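Local coordinates for TRAP-T family transporter, DctP (Periplasmic binding) subunit (Sulfitobacter sp. NAS-14.1, PDB 4PF8), which binds beta-D-galacturonate in the periplasm and probably delivers it to the membrane components of a TRAP transporter, at residues V166-N171 / G176-M181; M188-V193 / E213-F218. All blocks are in the same frame, centred on the assembly; numbering follows the deposited sequence.

Contact 1: V166-N171 / G176-M181. With GTR (beta-D-galactopyranuronic acid), chain D.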
loop_
_atom_site.group_PDB
_atom_site.type_symbol
_atom_site.label_atom_id
_atom_site.label_comp_id
_atom_site.label_asym_id
_atom_site.label_seq_id
_atom_site.Cartn_x
_atom_site.Cartn_y
_atom_site.Cartn_z
ATOM N N VAL A 166 -2.116 2.315 -18.363
ATOM C CA VAL A 166 -2.380 2.364 -16.932
ATOM C C VAL A 166 -1.052 2.309 -16.177
ATOM O O VAL A 166 -0.243 1.415 -16.399
ATOM C CB VAL A 166 -3.260 1.170 -16.490
ATOM C CG1 VAL A 166 -3.596 1.281 -14.999
ATOM C CG2 VAL A 166 -4.566 1.103 -17.304
ATOM N N ARG A 167 -0.838 3.281 -15.301
ATOM C CA ARG A 167 0.333 3.236 -14.428
ATOM C C ARG A 167 0.074 2.208 -13.336
ATOM O O ARG A 167 -1.035 2.110 -12.818
ATOM C CB ARG A 167 0.590 4.590 -13.784
ATOM C CG ARG A 167 1.671 4.576 -12.735
ATOM C CD ARG A 167 1.096 4.321 -11.340
ATOM N NE ARG A 167 2.151 4.317 -10.328
ATOM C CZ ARG A 167 1.934 4.165 -9.024
ATOM N NH1 ARG A 167 0.708 4.007 -8.540
ATOM N NH2 ARG A 167 2.951 4.169 -8.194
ATOM N N VAL A 168 1.118 1.458 -12.992
ATOM C CA VAL A 168 1.085 0.557 -11.861
ATOM C C VAL A 168 2.294 0.826 -10.952
ATOM O O VAL A 168 3.247 1.497 -11.359
ATOM C CB VAL A 168 1.093 -0.904 -12.307
ATOM C CG1 VAL A 168 -0.194 -1.211 -13.061
ATOM C CG2 VAL A 168 2.308 -1.241 -13.156
HETATM N N MSE A 169 2.219 0.309 -9.735
HETATM C CA MSE A 169 3.359 0.296 -8.814
HETATM C C MSE A 169 4.431 -0.663 -9.303
HETATM O O MSE A 169 4.222 -1.459 -10.217
HETATM C CB MSE A 169 2.922 -0.198 -7.429
HETATM C CG MSE A 169 2.093 0.726 -6.673
HETATM SE SE MSE A 169 1.892 0.042 -4.856
HETATM C CE MSE A 169 0.369 -1.138 -5.054
ATOM N N ASN A 170 5.584 -0.604 -8.644
ATOM C CA ASN A 170 6.716 -1.462 -8.994
ATOM C C ASN A 170 6.609 -2.875 -8.419
ATOM O O ASN A 170 7.294 -3.245 -7.463
ATOM C CB ASN A 170 8.011 -0.783 -8.533
ATOM C CG ASN A 170 8.214 0.565 -9.189
ATOM O OD1 ASN A 170 8.001 1.613 -8.576
ATOM N ND2 ASN A 170 8.601 0.548 -10.453
ATOM N N ASN A 171 5.726 -3.671 -9.013
ATOM C CA ASN A 171 5.653 -5.102 -8.753
ATOM C C ASN A 171 5.170 -5.733 -10.054
ATOM O O ASN A 171 4.153 -5.320 -10.595
ATOM C CB ASN A 171 4.684 -5.392 -7.592
ATOM C CG ASN A 171 4.695 -6.835 -7.154
ATOM O OD1 ASN A 171 4.830 -7.746 -7.967
ATOM N ND2 ASN A 171 4.562 -7.059 -5.846
ATOM N N GLY A 176 1.095 -7.897 -14.886
ATOM C CA GLY A 176 0.297 -9.039 -15.303
ATOM C C GLY A 176 -1.197 -8.782 -15.155
ATOM O O GLY A 176 -2.006 -9.195 -15.986
HETATM N N MSE A 177 -1.576 -8.090 -14.095
HETATM C CA MSE A 177 -2.970 -7.756 -13.848
HETATM C C MSE A 177 -3.552 -6.910 -14.980
HETATM O O MSE A 177 -4.642 -7.194 -15.485
HETATM C CB MSE A 177 -3.057 -7.008 -12.520
HETATM C CG MSE A 177 -4.356 -6.310 -12.234
HETATM SE SE MSE A 177 -4.224 -5.549 -10.437
HETATM C CE MSE A 177 -3.313 -7.036 -9.696
ATOM N N ILE A 178 -2.833 -5.872 -15.372
ATOM C CA ILE A 178 -3.298 -4.971 -16.421
ATOM C C ILE A 178 -3.296 -5.688 -17.776
ATOM O O ILE A 178 -4.249 -5.562 -18.565
ATOM C CB ILE A 178 -2.422 -3.706 -16.483
ATOM C CG1 ILE A 178 -2.507 -2.932 -15.183
ATOM C CG2 ILE A 178 -2.829 -2.801 -17.612
ATOM C CD1 ILE A 178 -3.880 -2.593 -14.783
ATOM N N GLU A 179 -2.244 -6.446 -18.054
ATOM C CA GLU A 179 -2.142 -7.173 -19.323
ATOM C C GLU A 179 -3.258 -8.213 -19.466
ATOM O O GLU A 179 -3.757 -8.479 -20.574
ATOM C CB GLU A 179 -0.756 -7.835 -19.451
ATOM C CG GLU A 179 0.336 -6.826 -19.692
ATOM C CD GLU A 179 1.703 -7.439 -19.948
ATOM O OE1 GLU A 179 2.606 -6.663 -20.327
ATOM O OE2 GLU A 179 1.881 -8.668 -19.762
ATOM N N SER A 180 -3.657 -8.819 -18.355
ATOM C CA SER A 180 -4.693 -9.843 -18.401
ATOM C C SER A 180 -6.024 -9.228 -18.812
ATOM O O SER A 180 -6.932 -9.945 -19.239
ATOM C CB SER A 180 -4.814 -10.517 -17.041
ATOM O OG SER A 180 -3.686 -11.346 -16.792
HETATM N N MSE A 181 -6.153 -7.906 -18.709
HETATM C CA MSE A 181 -7.368 -7.245 -19.204
HETATM C C MSE A 181 -7.127 -6.482 -20.486
HETATM O O MSE A 181 -7.987 -5.723 -20.941
HETATM C CB MSE A 181 -7.931 -6.325 -18.141
HETATM C CG MSE A 181 -8.409 -7.097 -16.919
HETATM SE SE MSE A 181 -9.137 -5.914 -15.605
HETATM C CE MSE A 181 -7.580 -5.044 -15.064
HETATM C C1 GTR D . -0.818 4.177 -1.991
HETATM C C2 GTR D . 0.112 3.661 -0.944
HETATM C C3 GTR D . 1.483 4.249 -1.224
HETATM C C4 GTR D . 1.984 3.847 -2.604
HETATM C C5 GTR D . 0.927 4.327 -3.593
HETATM C C6 GTR D . 1.283 3.889 -5.008
HETATM O O1 GTR D . -2.148 3.595 -1.817
HETATM O O2 GTR D . -0.369 4.132 0.345
HETATM O O3 GTR D . 2.386 3.662 -0.261
HETATM O O4 GTR D . 2.082 2.413 -2.639
HETATM O O5 GTR D . -0.379 3.810 -3.262
HETATM O O6A GTR D . 0.304 3.639 -5.761
HETATM O O6B GTR D . 2.480 3.940 -5.374
#
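Segments 166-171 and 176-181 come nearest at Val166 and Ile178, whose CA atoms lie 7.4 Å apart; they belong to strand 165-168 and helix 172-179. These are the first two elements of a beta-alpha-beta unit that strand 184-187 completes, pairing parallel to strand 165-168. The layer between strand and helix is wholly apolar and buried. Ile178 turns from the helix toward the strand and meets two valines with separate parts of its side chain. Its tip, CD1, lies 3.9 Å from CG1 of Val166. Its CG1 packs 3.6 Å from CG1 of Val168, the two side chains sliding past each other in opposite directions. Ala185 of strand 184-187 and Phe148 of strand 146-150 also touch Ile178, so the helix sits on more than one strand.

Between the valines, Arg167 points away from the helix and serves the ligand. A bend at chi2 (-92°) is followed by a fully extended run to the guanidinium, which meets the galacturonate carboxylate with its edge. NH1 gives an almost straight bond to O6A of the sugar, 2.8 Å long, and NH2 a matching one to O6B at 2.9 Å. These two hydrogen bonds, one to each carboxylate oxygen, limit the rotation of the carboxylate, and the positive charge probably helps to select an acid sugar. The backbone N of Met169 lies over the centre of one guanidinium face, and its side chain, a selenomethionine here, runs from the carboxylate oxygens, near CG, to O4. Bent at chi3, that chain brings SE to 3.3 Å from O4 of the galacturonate.

Contact 2: M188-V193 / E213-F218. With GTR (beta-D-galactopyranuronic acid), chain D.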
loop_
_atom_site.group_PDB
_atom_site.type_symbol
_atom_site.label_atom_id
_atom_site.label_comp_id
_atom_site.label_asym_id
_atom_site.label_seq_id
_atom_site.Cartn_x
_atom_site.Cartn_y
_atom_site.Cartn_z
HETATM N N MSE A 188 5.679 2.957 -12.524
HETATM C CA MSE A 188 6.137 4.334 -12.354
HETATM C C MSE A 188 6.027 4.711 -10.882
HETATM O O MSE A 188 5.040 4.397 -10.211
HETATM C CB MSE A 188 5.272 5.291 -13.179
HETATM C CG MSE A 188 5.680 6.750 -13.112
HETATM SE SE MSE A 188 4.419 7.829 -14.164
HETATM C CE MSE A 188 4.151 6.580 -15.500
ATOM N N ALA A 189 7.043 5.403 -10.377
ATOM C CA ALA A 189 6.973 5.950 -9.027
ATOM C C ALA A 189 5.743 6.820 -8.800
ATOM O O ALA A 189 5.316 7.586 -9.678
ATOM C CB ALA A 189 8.250 6.743 -8.727
ATOM N N PHE A 190 5.171 6.715 -7.606
ATOM C CA PHE A 190 3.928 7.405 -7.249
ATOM C C PHE A 190 3.988 8.913 -7.501
ATOM O O PHE A 190 3.032 9.491 -7.984
ATOM C CB PHE A 190 3.616 7.114 -5.776
ATOM C CG PHE A 190 2.248 7.524 -5.306
ATOM C CD1 PHE A 190 1.103 7.117 -5.960
ATOM C CD2 PHE A 190 2.125 8.227 -4.141
ATOM C CE1 PHE A 190 -0.138 7.472 -5.483
ATOM C CE2 PHE A 190 0.870 8.551 -3.623
ATOM C CZ PHE A 190 -0.258 8.170 -4.313
ATOM N N ALA A 191 5.114 9.552 -7.185
ATOM C CA ALA A 191 5.227 10.994 -7.275
ATOM C C ALA A 191 5.146 11.498 -8.716
ATOM O O ALA A 191 4.853 12.675 -8.922
ATOM C CB ALA A 191 6.548 11.452 -6.633
ATOM N N GLU A 192 5.371 10.630 -9.708
ATOM C CA GLU A 192 5.379 11.046 -11.109
ATOM C C GLU A 192 4.015 10.880 -11.776
ATOM O O GLU A 192 3.791 11.331 -12.904
ATOM C CB GLU A 192 6.457 10.258 -11.862
ATOM C CG GLU A 192 7.826 10.306 -11.160
ATOM C CD GLU A 192 8.315 11.711 -10.855
ATOM O OE1 GLU A 192 8.587 12.018 -9.675
ATOM O OE2 GLU A 192 8.440 12.530 -11.786
ATOM N N VAL A 193 3.082 10.258 -11.077
ATOM C CA VAL A 193 1.813 9.905 -11.707
ATOM C C VAL A 193 0.991 11.145 -12.108
ATOM O O VAL A 193 0.410 11.185 -13.191
ATOM C CB VAL A 193 0.991 8.995 -10.789
ATOM C CG1 VAL A 193 -0.383 8.711 -11.386
ATOM C CG2 VAL A 193 1.755 7.673 -10.519
ATOM N N GLU A 213 -7.488 11.282 -4.192
ATOM C CA GLU A 213 -7.835 12.650 -3.824
ATOM C C GLU A 213 -6.633 13.502 -3.405
ATOM O O GLU A 213 -6.450 14.605 -3.926
ATOM C CB GLU A 213 -8.867 12.618 -2.681
ATOM C CG GLU A 213 -9.302 13.981 -2.191
ATOM C CD GLU A 213 -8.521 14.409 -0.974
ATOM O OE1 GLU A 213 -8.385 13.579 -0.039
ATOM O OE2 GLU A 213 -8.039 15.558 -0.957
ATOM N N SER A 214 -5.815 13.002 -2.472
ATOM C CA SER A 214 -4.777 13.823 -1.845
ATOM C C SER A 214 -3.700 14.252 -2.829
ATOM O O SER A 214 -3.050 15.275 -2.632
ATOM C CB SER A 214 -4.152 13.098 -0.651
ATOM O OG SER A 214 -3.472 11.931 -1.021
ATOM N N THR A 215 -3.527 13.459 -3.882
ATOM C CA THR A 215 -2.513 13.698 -4.914
ATOM C C THR A 215 -3.026 14.574 -6.044
ATOM O O THR A 215 -2.279 14.897 -6.973
ATOM C CB THR A 215 -2.093 12.401 -5.564
ATOM O OG1 THR A 215 -3.255 11.775 -6.124
ATOM C CG2 THR A 215 -1.401 11.478 -4.560
ATOM N N SER A 216 -4.304 14.929 -5.977
ATOM C CA SER A 216 -4.988 15.645 -7.047
ATOM C C SER A 216 -5.158 14.825 -8.326
ATOM O O SER A 216 -5.510 15.385 -9.368
ATOM C CB SER A 216 -4.310 16.973 -7.371
ATOM O OG SER A 216 -4.310 17.837 -6.242
ATOM N N HIS A 217 -4.924 13.520 -8.287
ATOM C CA HIS A 217 -5.167 12.707 -9.473
ATOM C C HIS A 217 -6.613 12.872 -9.923
ATOM O O HIS A 217 -6.905 12.793 -11.121
ATOM C CB HIS A 217 -4.861 11.238 -9.256
ATOM C CG HIS A 217 -3.413 10.948 -9.018
ATOM N ND1 HIS A 217 -2.954 9.700 -8.657
ATOM C CD2 HIS A 217 -2.326 11.761 -9.039
ATOM C CE1 HIS A 217 -1.644 9.759 -8.465
ATOM N NE2 HIS A 217 -1.247 10.997 -8.673
ATOM N N PHE A 218 -7.526 13.083 -8.972
ATOM C CA PHE A 218 -8.942 13.190 -9.318
ATOM C C PHE A 218 -9.252 14.418 -10.127
ATOM O O PHE A 218 -10.292 14.471 -10.767
ATOM C CB PHE A 218 -9.818 13.154 -8.075
ATOM C CG PHE A 218 -9.885 14.448 -7.311
ATOM C CD1 PHE A 218 -8.831 14.860 -6.522
ATOM C CD2 PHE A 218 -11.022 15.245 -7.359
ATOM C CE1 PHE A 218 -8.882 16.045 -5.803
ATOM C CE2 PHE A 218 -11.093 16.434 -6.626
ATOM C CZ PHE A 218 -10.021 16.830 -5.852
HETATM C C1 GTR D . -0.818 4.177 -1.991
HETATM C C2 GTR D . 0.112 3.661 -0.944
HETATM C C3 GTR D . 1.483 4.249 -1.224
HETATM C C4 GTR D . 1.984 3.847 -2.604
HETATM C C5 GTR D . 0.927 4.327 -3.593
HETATM C C6 GTR D . 1.283 3.889 -5.008
HETATM O O1 GTR D . -2.148 3.595 -1.817
HETATM O O2 GTR D . -0.369 4.132 0.345
HETATM O O3 GTR D . 2.386 3.662 -0.261
HETATM O O4 GTR D . 2.082 2.413 -2.639
HETATM O O5 GTR D . -0.379 3.810 -3.262
HETATM O O6A GTR D . 0.304 3.639 -5.761
HETATM O O6B GTR D . 2.480 3.940 -5.374
HETATM O O HOH W 1 1.446 11.803 -8.320
#
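Phe190 reaches from the loop after strand 184-187 to Thr215 and His217, near the end of helix 209-214 and the start of helix 217-220, with the galacturonate against one face of its ring. Its CB begins at the acid end of the sugar, 3.4 Å from O6B. CG, anti to the backbone N (chi1 -169°), is still beside the carboxylate, and CD1 comes 3.4 Å from C6. CE1 lies near C5, which stands 3.6 Å above the ring plane and over its centre, so the ring face meets the C5-C6 end of the sugar, the C5-H pointing at it as in a CH-pi contact, while the pyranose is tilted away. At the far end CZ meets the methyl CG2 of Thr215 at 3.5 Å, while CE2 touches the same methyl from a little farther off; the two side chains cross at about a right angle.

His217 completes the cluster. Its edge is directed to the face of Phe190 in an offset edge-to-face pair, planes at 72°, and CG1 of Val193 presses on one His217 face, 3.3 Å from CE1. Over the centre of a ring face lies Thr215 OG1, which accepts a hydrogen bond from the backbone N of His217, an ST turn, and is also hydrogen-bonded to the carbonyl O of Ser211. Both imidazole nitrogens have partners: ND1 the hydroxyl of Tyr149, and NE2 a water in the ring plane. That water donates to the carbonyl O of Phe190 and thereby ties the loop to the imidazole. An aromatic face set against a C-H of the sugar is common in carbohydrate-binding sites, here the galacturonate pocket of a TRAP solute-binding protein.

The two contacts follow one another along the chain, with centres about 16 Å apart, and converge on the galacturonate carboxylate. Contact 1 supplies the charged grip at the edge of that group, contact 2 the aromatic face of Phe190 against the C5-C6 end. They join directly where strand 184-187 runs out into the 188-193 loop: Met188 N lies 3.1 Å from Val168 O, and Met188 O lies 2.9 Å from Arg167 NE, both probable hydrogen bonds. Val193 CG2 packs 3.4 Å from that same NE, so the loop bearing Phe190 also flanks the arginine. Arg146, His32, Gln70, Asn207 and Glu234 also hydrogen-bond the sugar.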